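Local coordinates for protein putative alpha-L-fucosidase (Bacteroides thetaiotaomicron, PDB 4H41) that probably hydrolyses glycosidic bonds in host glycans, perhaps as an alpha-L-fucosidase, at residues B[38-43]-B[73-78]; B[118-123]-B[158-163]; B[274-279]-B[308-313]; B[285-290]-B[324-329]. All coordinates share one frame; numbering follows the deposited sequence.

Overall arrangement
Interactions 1, 2 and 3 sit on the closed eight-stranded parallel barrel, and interaction 4 lies outside it. Interaction 1 follows strand 34-39 and the end of strand 70-73. Interaction 2 pairs strands 115-119 and 157-162. Interaction 3 joins the loop after strand 269-273 to strand 307-310, which neighbours strand 34-39 and so closes the ring. Interactions 1 and 2 touch, with centres about 8 Å apart; interactions 1 and 3 also touch, at about 15 Å. Interaction 4 lies about 10 Å from interaction 3 between centres. Along the chain interactions 1, 2 and 3 come in series, while 3 and 4 alternate their segments. Interactions 1 to 3 thus join neighbouring barrel strands; interaction 4 packs the C-terminal helix.

Interaction 1: B[38-43]-B[73-78]; sequences FLDEIS and MIRSGY
The carbonyl oxygen of Leu39 is gripped by two backbone N-H groups. Ile74 N reaches Leu39 O across the contact at 3.1 Å. Glu41 N comes from the opposite face of the same carbonyl plane, within the inverse gamma turn centred on Asp40. Past this turn a cis peptide precedes Ile42. Arg75 N then donates to Glu41 O, and Ile42 N donates to Arg75 O at 2.8 Å. Arg75 also bonds with its side chain. Its CG lies between the backbone N and the carbonyl carbon (chi1 59°), and the chain is bent at chi3. Arg75 NH1 meets Ile42 O at 2.9 Å, with the acceptor near the guanidinium plane. A water in the same plane accepts from NH1 and donates to Asp40 OD1. It thus bridges two opposite charges: Asp40 OD1 and Arg75 NH1 stand 4.3 Å apart. One guanidinium face is covered near its rim by Ile74 CG2.

These residues lie at the ends of the first two strands of a TIM-type barrel and in the loops that follow; Leu39 and Met73 still pair in parallel. Tyr161 meets the Phe38 ring edge-to-face from within the same barrel. Ile74 CG1 packs at 3.7 Å from Phe38 CD1, with CD1 of Ile74 over one face of the ring. At the far end Ile42 CG2 lies 3.7 Å from Tyr78 CB.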
# COMPACT_ATOMS: atom_id res chain seq x y z
N PHE B 38 -20.03 -3.13 7.50
CA PHE B 38 -19.36 -4.33 7.93
C PHE B 38 -18.33 -3.95 8.94
O PHE B 38 -17.85 -2.80 8.99
CB PHE B 38 -18.71 -5.08 6.79
CG PHE B 38 -19.73 -5.76 5.91
CD1 PHE B 38 -20.25 -7.01 6.25
CD2 PHE B 38 -20.21 -5.14 4.77
CE1 PHE B 38 -21.16 -7.65 5.43
CE2 PHE B 38 -21.15 -5.79 3.94
CZ PHE B 38 -21.64 -7.03 4.29
N LEU B 39 -17.99 -4.93 9.74
CA LEU B 39 -16.89 -4.95 10.70
C LEU B 39 -16.02 -6.03 10.12
O LEU B 39 -16.42 -7.19 10.16
CB LEU B 39 -17.39 -5.28 12.12
CG LEU B 39 -18.50 -4.42 12.69
CD1 LEU B 39 -19.10 -5.09 13.90
CD2 LEU B 39 -18.02 -3.04 13.00
N ASP B 40 -14.83 -5.70 9.60
CA ASP B 40 -14.03 -6.65 8.84
C ASP B 40 -13.24 -7.62 9.71
O ASP B 40 -12.01 -7.58 9.76
CB ASP B 40 -13.10 -5.91 7.89
CG ASP B 40 -12.42 -6.84 6.89
OD1 ASP B 40 -13.04 -7.85 6.50
OD2 ASP B 40 -11.28 -6.53 6.50
N GLU B 41 -13.97 -8.52 10.36
CA GLU B 41 -13.45 -9.61 11.16
C GLU B 41 -14.24 -10.87 10.80
O GLU B 41 -15.44 -10.78 10.87
CB GLU B 41 -13.67 -9.31 12.66
CG GLU B 41 -12.90 -8.12 13.17
CD GLU B 41 -11.42 -8.33 13.40
OE1 GLU B 41 -10.93 -9.48 13.28
OE2 GLU B 41 -10.76 -7.32 13.75
N ILE B 42 -13.63 -12.03 10.47
CA ILE B 42 -12.23 -12.22 10.16
C ILE B 42 -12.01 -11.77 8.73
O ILE B 42 -12.68 -12.26 7.84
CB ILE B 42 -11.78 -13.69 10.33
CG1 ILE B 42 -11.94 -14.19 11.77
CG2 ILE B 42 -10.35 -13.85 9.84
CD1 ILE B 42 -11.14 -13.44 12.86
N SER B 43 -11.06 -10.87 8.49
CA SER B 43 -10.81 -10.35 7.15
C SER B 43 -10.17 -11.36 6.24
O SER B 43 -9.28 -12.08 6.65
CB SER B 43 -9.90 -9.14 7.23
OG SER B 43 -9.72 -8.54 5.96
N MSE B 73 -20.73 -8.12 11.51
CA MSE B 73 -19.42 -8.78 11.64
C MSE B 73 -19.33 -9.75 10.50
O MSE B 73 -20.16 -10.63 10.40
CB MSE B 73 -19.30 -9.48 12.99
CG MSE B 73 -17.84 -9.83 13.30
SE MSE B 73 -17.75 -10.88 14.93
CE MSE B 73 -18.70 -12.33 14.31
N ILE B 74 -18.43 -9.51 9.58
CA ILE B 74 -18.50 -10.17 8.26
C ILE B 74 -18.39 -11.69 8.27
O ILE B 74 -19.14 -12.33 7.54
CB ILE B 74 -17.50 -9.50 7.26
CG1 ILE B 74 -17.88 -9.82 5.81
CG2 ILE B 74 -16.07 -9.85 7.57
CD1 ILE B 74 -17.19 -8.92 4.76
N ARG B 75 -17.54 -12.30 9.11
CA ARG B 75 -17.47 -13.76 9.21
C ARG B 75 -16.90 -14.15 10.54
O ARG B 75 -15.78 -13.74 10.93
CB ARG B 75 -16.72 -14.41 8.04
CG ARG B 75 -15.28 -13.98 7.85
CD ARG B 75 -14.75 -14.41 6.50
NE ARG B 75 -15.42 -13.75 5.37
CZ ARG B 75 -15.10 -12.57 4.84
NH1 ARG B 75 -14.09 -11.85 5.34
NH2 ARG B 75 -15.79 -12.08 3.82
N SER B 76 -17.70 -14.90 11.31
CA SER B 76 -17.37 -15.27 12.67
C SER B 76 -16.11 -16.13 12.78
O SER B 76 -15.50 -16.20 13.84
CB SER B 76 -18.55 -15.98 13.33
OG SER B 76 -19.00 -17.10 12.59
N GLY B 77 -15.70 -16.71 11.67
CA GLY B 77 -14.40 -17.30 11.52
C GLY B 77 -14.03 -17.46 10.07
O GLY B 77 -14.89 -17.38 9.17
N TYR B 78 -12.77 -17.64 9.83
CA TYR B 78 -12.25 -17.89 8.49
C TYR B 78 -11.16 -18.94 8.62
O TYR B 78 -10.11 -18.66 9.21
CB TYR B 78 -11.77 -16.61 7.84
CG TYR B 78 -11.16 -16.87 6.48
CD1 TYR B 78 -11.85 -17.60 5.51
CD2 TYR B 78 -9.87 -16.46 6.19
CE1 TYR B 78 -11.27 -17.90 4.28
CE2 TYR B 78 -9.28 -16.75 4.95
CZ TYR B 78 -9.99 -17.47 4.01
OH TYR B 78 -9.42 -17.83 2.82
O HOH W 1 -12.80 -9.39 4.35

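Interaction 2: B[118-123]-B[158-163]; sequences FGLYDS and GGWYIS
Phe118 and Trp160 face each other across two neighbouring parallel strands of the TIM-type barrel, 115-119 and 157-162. This end of the contact is tightly laced. Phe118 N donates to Gly159 O at 2.9 Å, and Tyr161 N donates to Phe118 O at 2.8 Å. In the second bond the donor stands well above the carbonyl plane. Leu120 N continues the ladder to Tyr161 O, almost in line with that carbonyl bond.

The side chains of Phe118 and Trp160 lie on the same face of the sheet. Phe118 CG is anti to the backbone N (chi1 -177°), beside the carbonyl carbon. Phe118 CD2 lies 3.8 Å from Trp160 CZ3. The ring planes are turned 81° apart, an oblique meeting. Leu120 CD2 adds a methyl at 4.1 Å from Trp160 CE3, and Leu120 CD1 comes near Ile162 CG1. Helices 136-151 and 173-187 cover this apolar group. The Tyr161 side chain points to the other face, and Gly119 CA lies at the edge of its ring.

Beyond Leu120 the two chains no longer pair as strands, and two waters bridge them. One water donates to both Tyr121 O and Ser163 OG. Another lies between Asp122 OD2 and Ser163 O. Asp122 OD2 is further held by His44 and Trp127. The one direct polar link here is made by a side chain: Ser163 OG donates to Leu120 O at 2.7 Å, from above the carbonyl plane.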
# COMPACT_ATOMS: atom_id res chain seq x y z
N PHE B 118 -24.69 -11.03 12.83
CA PHE B 118 -23.68 -12.06 13.00
C PHE B 118 -23.36 -12.73 11.66
O PHE B 118 -24.23 -13.34 11.07
CB PHE B 118 -24.20 -13.12 14.00
CG PHE B 118 -23.18 -14.19 14.29
CD1 PHE B 118 -22.22 -14.01 15.27
CD2 PHE B 118 -23.15 -15.36 13.54
CE1 PHE B 118 -21.28 -15.00 15.53
CE2 PHE B 118 -22.22 -16.38 13.82
CZ PHE B 118 -21.31 -16.19 14.82
N GLY B 119 -22.13 -12.60 11.20
CA GLY B 119 -21.69 -13.25 9.98
C GLY B 119 -21.38 -14.72 10.20
O GLY B 119 -20.65 -15.08 11.13
N LEU B 120 -21.85 -15.58 9.30
CA LEU B 120 -21.61 -17.00 9.43
C LEU B 120 -20.15 -17.36 9.19
O LEU B 120 -19.37 -16.59 8.62
CB LEU B 120 -22.54 -17.80 8.48
CG LEU B 120 -24.04 -17.66 8.75
CD1 LEU B 120 -24.83 -18.64 7.91
CD2 LEU B 120 -24.36 -17.87 10.26
N TYR B 121 -19.79 -18.55 9.66
CA TYR B 121 -18.44 -19.06 9.58
C TYR B 121 -18.08 -19.41 8.13
O TYR B 121 -18.90 -19.99 7.41
CB TYR B 121 -18.31 -20.28 10.50
CG TYR B 121 -16.98 -20.99 10.41
CD1 TYR B 121 -15.81 -20.39 10.86
CD2 TYR B 121 -16.88 -22.24 9.82
CE1 TYR B 121 -14.57 -21.02 10.74
CE2 TYR B 121 -15.65 -22.89 9.69
CZ TYR B 121 -14.50 -22.27 10.13
OH TYR B 121 -13.32 -22.93 9.93
N ASP B 122 -16.85 -19.13 7.75
CA ASP B 122 -16.30 -19.44 6.43
C ASP B 122 -15.16 -20.44 6.61
O ASP B 122 -14.07 -20.09 7.08
CB ASP B 122 -15.82 -18.14 5.76
CG ASP B 122 -15.29 -18.30 4.33
OD1 ASP B 122 -15.09 -19.45 3.89
OD2 ASP B 122 -15.00 -17.27 3.70
N SER B 123 -15.40 -21.70 6.24
CA SER B 123 -14.39 -22.76 6.47
C SER B 123 -13.24 -22.78 5.48
O SER B 123 -12.27 -23.49 5.74
CB SER B 123 -15.03 -24.15 6.44
OG SER B 123 -15.31 -24.58 5.11
N GLY B 158 -29.30 -8.67 16.41
CA GLY B 158 -30.46 -8.38 15.58
C GLY B 158 -30.60 -9.00 14.23
O GLY B 158 -31.56 -8.69 13.53
N GLY B 159 -29.66 -9.82 13.84
CA GLY B 159 -29.69 -10.40 12.52
C GLY B 159 -28.52 -11.28 12.19
O GLY B 159 -27.58 -11.41 12.98
N TRP B 160 -28.60 -11.89 11.01
CA TRP B 160 -27.61 -12.82 10.50
C TRP B 160 -27.14 -12.42 9.13
O TRP B 160 -27.95 -12.04 8.29
CB TRP B 160 -28.24 -14.22 10.41
CG TRP B 160 -28.86 -14.70 11.68
CD1 TRP B 160 -30.14 -14.51 12.09
CD2 TRP B 160 -28.22 -15.49 12.70
NE1 TRP B 160 -30.37 -15.22 13.26
CE2 TRP B 160 -29.20 -15.80 13.67
CE3 TRP B 160 -26.91 -15.98 12.88
CZ2 TRP B 160 -28.91 -16.57 14.81
CZ3 TRP B 160 -26.65 -16.79 13.99
CH2 TRP B 160 -27.64 -17.08 14.93
N TYR B 161 -25.85 -12.53 8.89
CA TYR B 161 -25.27 -12.27 7.59
C TYR B 161 -24.79 -13.61 7.05
O TYR B 161 -23.94 -14.26 7.66
CB TYR B 161 -24.16 -11.22 7.66
CG TYR B 161 -23.35 -11.17 6.39
CD1 TYR B 161 -23.95 -10.87 5.17
CD2 TYR B 161 -22.00 -11.51 6.38
CE1 TYR B 161 -23.22 -10.87 3.98
CE2 TYR B 161 -21.25 -11.46 5.21
CZ TYR B 161 -21.88 -11.19 4.00
OH TYR B 161 -21.22 -11.23 2.81
N ILE B 162 -25.36 -14.05 5.93
CA ILE B 162 -24.99 -15.33 5.29
C ILE B 162 -23.79 -15.01 4.41
O ILE B 162 -23.93 -14.39 3.35
CB ILE B 162 -26.21 -15.93 4.56
CG1 ILE B 162 -27.36 -16.19 5.56
CG2 ILE B 162 -25.82 -17.23 3.83
CD1 ILE B 162 -28.68 -16.33 4.93
N SER B 163 -22.60 -15.30 4.93
CA SER B 163 -21.32 -14.83 4.41
C SER B 163 -20.75 -15.57 3.20
O SER B 163 -19.72 -15.13 2.67
CB SER B 163 -20.28 -14.83 5.54
OG SER B 163 -20.19 -16.12 6.10
O HOH W 2 -19.74 -18.79 4.94
O HOH W 3 -17.01 -15.27 3.55

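Interaction 3: B[274-279]-B[308-313]; sequences AESFDR and AITFEF
Thr310 reaches from its strand to the loop 274-279. Its CB lies 3.2 Å from Ala274 O. OG1, anti to the backbone N (chi1 -174°), donates to the same Ala274 O at 2.6 Å, nearly in line with the carbonyl bond. Thr310 OG1 also accepts from Ser276 OG at 2.9 Å, which makes a short relay. Ser276 OG takes a weak bond in turn from Glu312 N. An alanine in place of Thr310 would probably leave Ala274 O and Ser276 OG without this shared partner, and Ser276 OG freer to turn.

Backbone bonds flank the relay. Ala274 N donates to Ile309 O, and Ser276 N donates to Phe311 O at 3.0 Å. A cis peptide joins Phe311 to Glu312. Phe311 O also lies at the edge of the Phe277 ring, 3.5 Å from Phe277 CD1. The two rings meet obliquely through Phe277 CE1 and Phe311 CD1, with planes at 89°. Glu312 CB covers the centre of one Phe311 face. Within the loop Arg279 grips the Glu275 carboxylate side-on with NE and NH2.

In this TIM-type barrel the loop leaves strand 269-273, and strand 307-310 lies between that strand and strand 34-39. Glu312 sits at the N-cap of helix 313-316; its OE1 bonds to His315 and its OE2 to Asp40 N. Phe313 packs on helix 53-65.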
# COMPACT_ATOMS: atom_id res chain seq x y z
N ALA B 274 -22.21 -0.54 -0.79
CA ALA B 274 -21.46 0.53 -1.43
C ALA B 274 -20.03 0.48 -0.96
O ALA B 274 -19.72 0.93 0.14
CB ALA B 274 -22.09 1.88 -1.12
N GLU B 275 -19.16 -0.10 -1.77
CA GLU B 275 -17.75 -0.25 -1.43
C GLU B 275 -17.09 1.12 -1.28
O GLU B 275 -17.18 1.95 -2.18
CB GLU B 275 -17.04 -1.06 -2.49
CG GLU B 275 -17.56 -2.49 -2.52
CD GLU B 275 -16.93 -3.39 -3.56
OE1 GLU B 275 -16.32 -2.85 -4.51
OE2 GLU B 275 -16.90 -4.63 -3.34
N SER B 276 -16.39 1.33 -0.15
CA SER B 276 -15.74 2.60 0.14
C SER B 276 -14.23 2.53 -0.06
O SER B 276 -13.50 3.48 0.29
CB SER B 276 -16.15 3.08 1.53
OG SER B 276 -16.02 2.07 2.50
N PHE B 277 -13.77 1.46 -0.75
CA PHE B 277 -12.38 1.29 -1.17
C PHE B 277 -12.34 1.36 -2.70
O PHE B 277 -13.37 1.11 -3.35
CB PHE B 277 -11.78 -0.01 -0.65
CG PHE B 277 -12.49 -1.25 -1.12
CD1 PHE B 277 -13.60 -1.73 -0.46
CD2 PHE B 277 -12.10 -1.88 -2.30
CE1 PHE B 277 -14.27 -2.86 -0.92
CE2 PHE B 277 -12.76 -3.02 -2.74
CZ PHE B 277 -13.82 -3.52 -2.01
N ASP B 278 -11.18 1.69 -3.27
CA ASP B 278 -11.05 1.88 -4.69
C ASP B 278 -10.56 0.60 -5.39
O ASP B 278 -9.48 0.13 -5.14
CB ASP B 278 -10.07 3.05 -4.96
CG ASP B 278 -10.37 3.77 -6.25
OD1 ASP B 278 -10.43 3.08 -7.29
OD2 ASP B 278 -10.60 5.04 -6.22
N ARG B 279 -11.34 0.09 -6.33
CA ARG B 279 -10.96 -1.08 -7.13
C ARG B 279 -10.19 -0.68 -8.41
O ARG B 279 -9.80 -1.55 -9.16
CB ARG B 279 -12.23 -1.86 -7.56
CG ARG B 279 -12.72 -2.76 -6.49
CD ARG B 279 -13.82 -3.65 -7.05
NE ARG B 279 -14.41 -4.36 -5.95
CZ ARG B 279 -13.89 -5.41 -5.34
NH1 ARG B 279 -12.82 -6.01 -5.84
NH2 ARG B 279 -14.50 -5.94 -4.30
N ALA B 308 -28.40 1.43 2.24
CA ALA B 308 -27.00 1.33 1.80
C ALA B 308 -26.15 0.94 2.99
O ALA B 308 -26.25 1.53 4.06
CB ALA B 308 -26.50 2.63 1.19
N ILE B 309 -25.33 -0.07 2.80
CA ILE B 309 -24.33 -0.48 3.77
C ILE B 309 -22.99 -0.32 3.07
O ILE B 309 -22.96 -0.14 1.86
CB ILE B 309 -24.59 -1.91 4.33
CG1 ILE B 309 -24.33 -2.99 3.25
CG2 ILE B 309 -26.01 -1.99 4.91
CD1 ILE B 309 -24.46 -4.43 3.78
N THR B 310 -21.88 -0.44 3.80
CA THR B 310 -20.58 -0.35 3.16
C THR B 310 -19.60 -1.35 3.72
O THR B 310 -19.58 -1.62 4.92
CB THR B 310 -19.98 1.10 3.32
OG1 THR B 310 -18.77 1.24 2.57
CG2 THR B 310 -19.68 1.46 4.78
N PHE B 311 -18.77 -1.87 2.83
CA PHE B 311 -17.49 -2.50 3.16
C PHE B 311 -16.48 -1.39 2.84
O PHE B 311 -16.27 -1.09 1.67
CB PHE B 311 -17.23 -3.78 2.37
CG PHE B 311 -16.00 -4.49 2.88
CD1 PHE B 311 -14.73 -4.09 2.50
CD2 PHE B 311 -16.11 -5.45 3.88
CE1 PHE B 311 -13.60 -4.64 3.07
CE2 PHE B 311 -14.97 -6.03 4.44
CZ PHE B 311 -13.72 -5.63 4.02
N GLU B 312 -15.86 -0.73 3.83
CA GLU B 312 -15.96 -0.95 5.27
C GLU B 312 -15.61 0.34 5.96
O GLU B 312 -14.59 0.94 5.62
CB GLU B 312 -15.00 -2.07 5.71
CG GLU B 312 -15.20 -2.52 7.14
CD GLU B 312 -14.02 -2.44 8.10
OE1 GLU B 312 -13.06 -1.71 7.79
OE2 GLU B 312 -14.07 -3.09 9.17
N PHE B 313 -16.41 0.76 6.90
CA PHE B 313 -16.19 2.05 7.54
C PHE B 313 -14.84 2.17 8.22
O PHE B 313 -14.14 3.17 7.99
CB PHE B 313 -17.29 2.34 8.55
CG PHE B 313 -17.14 3.66 9.26
CD1 PHE B 313 -16.43 3.74 10.45
CD2 PHE B 313 -17.76 4.80 8.78
CE1 PHE B 313 -16.28 4.97 11.10
CE2 PHE B 313 -17.57 6.02 9.41
CZ PHE B 313 -16.85 6.09 10.58

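Interaction 4: B[285-290]-B[324-329]; sequences FLPIKF and LQAGHL
Leu286 opens the contact, its CD1 lying 4.0 Å from Gln325 NE2. Residues 285-289 end the loop before helix 290-302, and Phe290 begins the helix. Pro287 comes next and faces the start of helix 324-337. Its CG comes 3.6 Å from Ala326 N and 3.9 Å from Ala326 CB. The same CG and the neighbouring CB also pack on Gln325 CB. Pro287 CD stands 3.9 Å from Gln325 OE1; the two side chains cross at about a right angle, and the Gln325 chain is bent at chi2 (90°). An alanine in place of Pro287 would probably open a gap beside Ala326 and leave the Gln325 side chain freer to turn.

Ile288 follows, with CG2 at 3.9 Å from Leu329 CD2. The same methyl of Leu329 also lies close to Ile288 O. After Lys289, the N-cap of helix 290-302, comes Phe290 in the first turn. Its CA is 3.6 Å from Leu329 CD1, and its CB is nearly as close. That methyl sits at the edge of the Phe290 ring. Leu329 CG is anti to the backbone N (chi1 -180°); beyond it CD2 meets Ile288 and CD1 meets Phe290.

The joint places the C-terminal helix of the chain against a loop of the barrel. A third subunit also reaches it: Asn50 of that subunit bonds to Phe290 N and Ile288 O. Between the two segments themselves every close pair has a carbon on at least one side and none is a hydrogen bond, so the contact rests on the fit of shapes.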
# COMPACT_ATOMS: atom_id res chain seq x y z
N PHE B 285 -6.20 -2.58 -1.03
CA PHE B 285 -7.04 -1.47 -1.47
C PHE B 285 -6.93 -0.32 -0.52
O PHE B 285 -6.70 -0.54 0.67
CB PHE B 285 -8.53 -1.89 -1.51
CG PHE B 285 -8.82 -3.17 -2.27
CD1 PHE B 285 -9.07 -3.14 -3.63
CD2 PHE B 285 -8.90 -4.38 -1.61
CE1 PHE B 285 -9.34 -4.32 -4.33
CE2 PHE B 285 -9.16 -5.56 -2.30
CZ PHE B 285 -9.42 -5.51 -3.66
N LEU B 286 -7.10 0.90 -1.03
CA LEU B 286 -7.13 2.12 -0.23
C LEU B 286 -8.47 2.81 -0.43
O LEU B 286 -9.28 2.37 -1.25
CB LEU B 286 -5.95 3.03 -0.62
CG LEU B 286 -4.61 2.52 -0.11
CD1 LEU B 286 -3.49 3.36 -0.70
CD2 LEU B 286 -4.54 2.55 1.39
N PRO B 287 -8.76 3.84 0.41
CA PRO B 287 -10.07 4.50 0.29
C PRO B 287 -10.41 5.00 -1.11
O PRO B 287 -9.55 5.47 -1.89
CB PRO B 287 -9.96 5.65 1.29
CG PRO B 287 -8.96 5.12 2.33
CD PRO B 287 -7.98 4.41 1.53
N ILE B 288 -11.71 4.91 -1.43
CA ILE B 288 -12.23 5.35 -2.72
C ILE B 288 -12.24 6.87 -2.85
O ILE B 288 -12.36 7.61 -1.87
CB ILE B 288 -13.66 4.76 -2.93
CG1 ILE B 288 -14.04 4.70 -4.41
CG2 ILE B 288 -14.71 5.50 -2.13
CD1 ILE B 288 -15.31 3.89 -4.68
N LYS B 289 -12.16 7.34 -4.09
CA LYS B 289 -12.42 8.72 -4.44
C LYS B 289 -13.91 9.04 -4.11
O LYS B 289 -14.82 8.33 -4.57
CB LYS B 289 -12.13 8.96 -5.94
CG LYS B 289 -12.55 10.34 -6.41
CD LYS B 289 -12.24 10.57 -7.90
CE LYS B 289 -10.79 10.70 -8.21
NZ LYS B 289 -10.62 11.17 -9.63
N PHE B 290 -14.14 10.07 -3.30
CA PHE B 290 -15.49 10.45 -2.90
C PHE B 290 -16.48 10.49 -4.08
O PHE B 290 -17.58 9.94 -3.98
CB PHE B 290 -15.49 11.81 -2.21
CG PHE B 290 -16.91 12.28 -1.96
CD1 PHE B 290 -17.77 11.54 -1.16
CD2 PHE B 290 -17.43 13.35 -2.65
CE1 PHE B 290 -19.11 11.93 -1.00
CE2 PHE B 290 -18.77 13.71 -2.53
CZ PHE B 290 -19.58 13.02 -1.67
N LEU B 324 -5.22 7.61 5.93
CA LEU B 324 -5.67 8.97 6.24
C LEU B 324 -6.58 9.54 5.16
O LEU B 324 -7.34 10.47 5.44
CB LEU B 324 -4.51 9.92 6.52
CG LEU B 324 -3.58 9.49 7.69
CD1 LEU B 324 -2.49 10.53 7.90
CD2 LEU B 324 -4.36 9.31 8.96
N GLN B 325 -6.62 8.92 3.98
CA GLN B 325 -7.56 9.29 2.91
C GLN B 325 -9.00 9.00 3.35
O GLN B 325 -9.94 9.59 2.82
CB GLN B 325 -7.26 8.53 1.58
CG GLN B 325 -5.78 8.57 1.14
CD GLN B 325 -4.95 7.42 1.67
OE1 GLN B 325 -5.22 6.86 2.75
NE2 GLN B 325 -3.93 7.01 0.94
N ALA B 326 -9.16 8.08 4.30
CA ALA B 326 -10.45 7.71 4.89
C ALA B 326 -11.04 8.84 5.72
O ALA B 326 -12.22 9.12 5.58
CB ALA B 326 -10.32 6.47 5.75
N GLY B 327 -10.24 9.47 6.55
CA GLY B 327 -10.70 10.62 7.36
C GLY B 327 -11.14 11.76 6.47
O GLY B 327 -12.16 12.40 6.74
N HIS B 328 -10.41 12.00 5.38
CA HIS B 328 -10.79 13.01 4.43
C HIS B 328 -12.08 12.60 3.70
O HIS B 328 -12.96 13.43 3.50
CB HIS B 328 -9.65 13.28 3.45
CG HIS B 328 -8.45 13.90 4.10
ND1 HIS B 328 -8.56 15.11 4.79
CD2 HIS B 328 -7.17 13.48 4.17
CE1 HIS B 328 -7.34 15.39 5.23
NE2 HIS B 328 -6.48 14.40 4.95
N LEU B 329 -12.23 11.31 3.36
CA LEU B 329 -13.47 10.81 2.74
C LEU B 329 -14.67 11.09 3.66
O LEU B 329 -15.73 11.51 3.20
CB LEU B 329 -13.39 9.32 2.46
CG LEU B 329 -14.64 8.68 1.80
CD1 LEU B 329 -15.08 9.42 0.57
CD2 LEU B 329 -14.31 7.24 1.37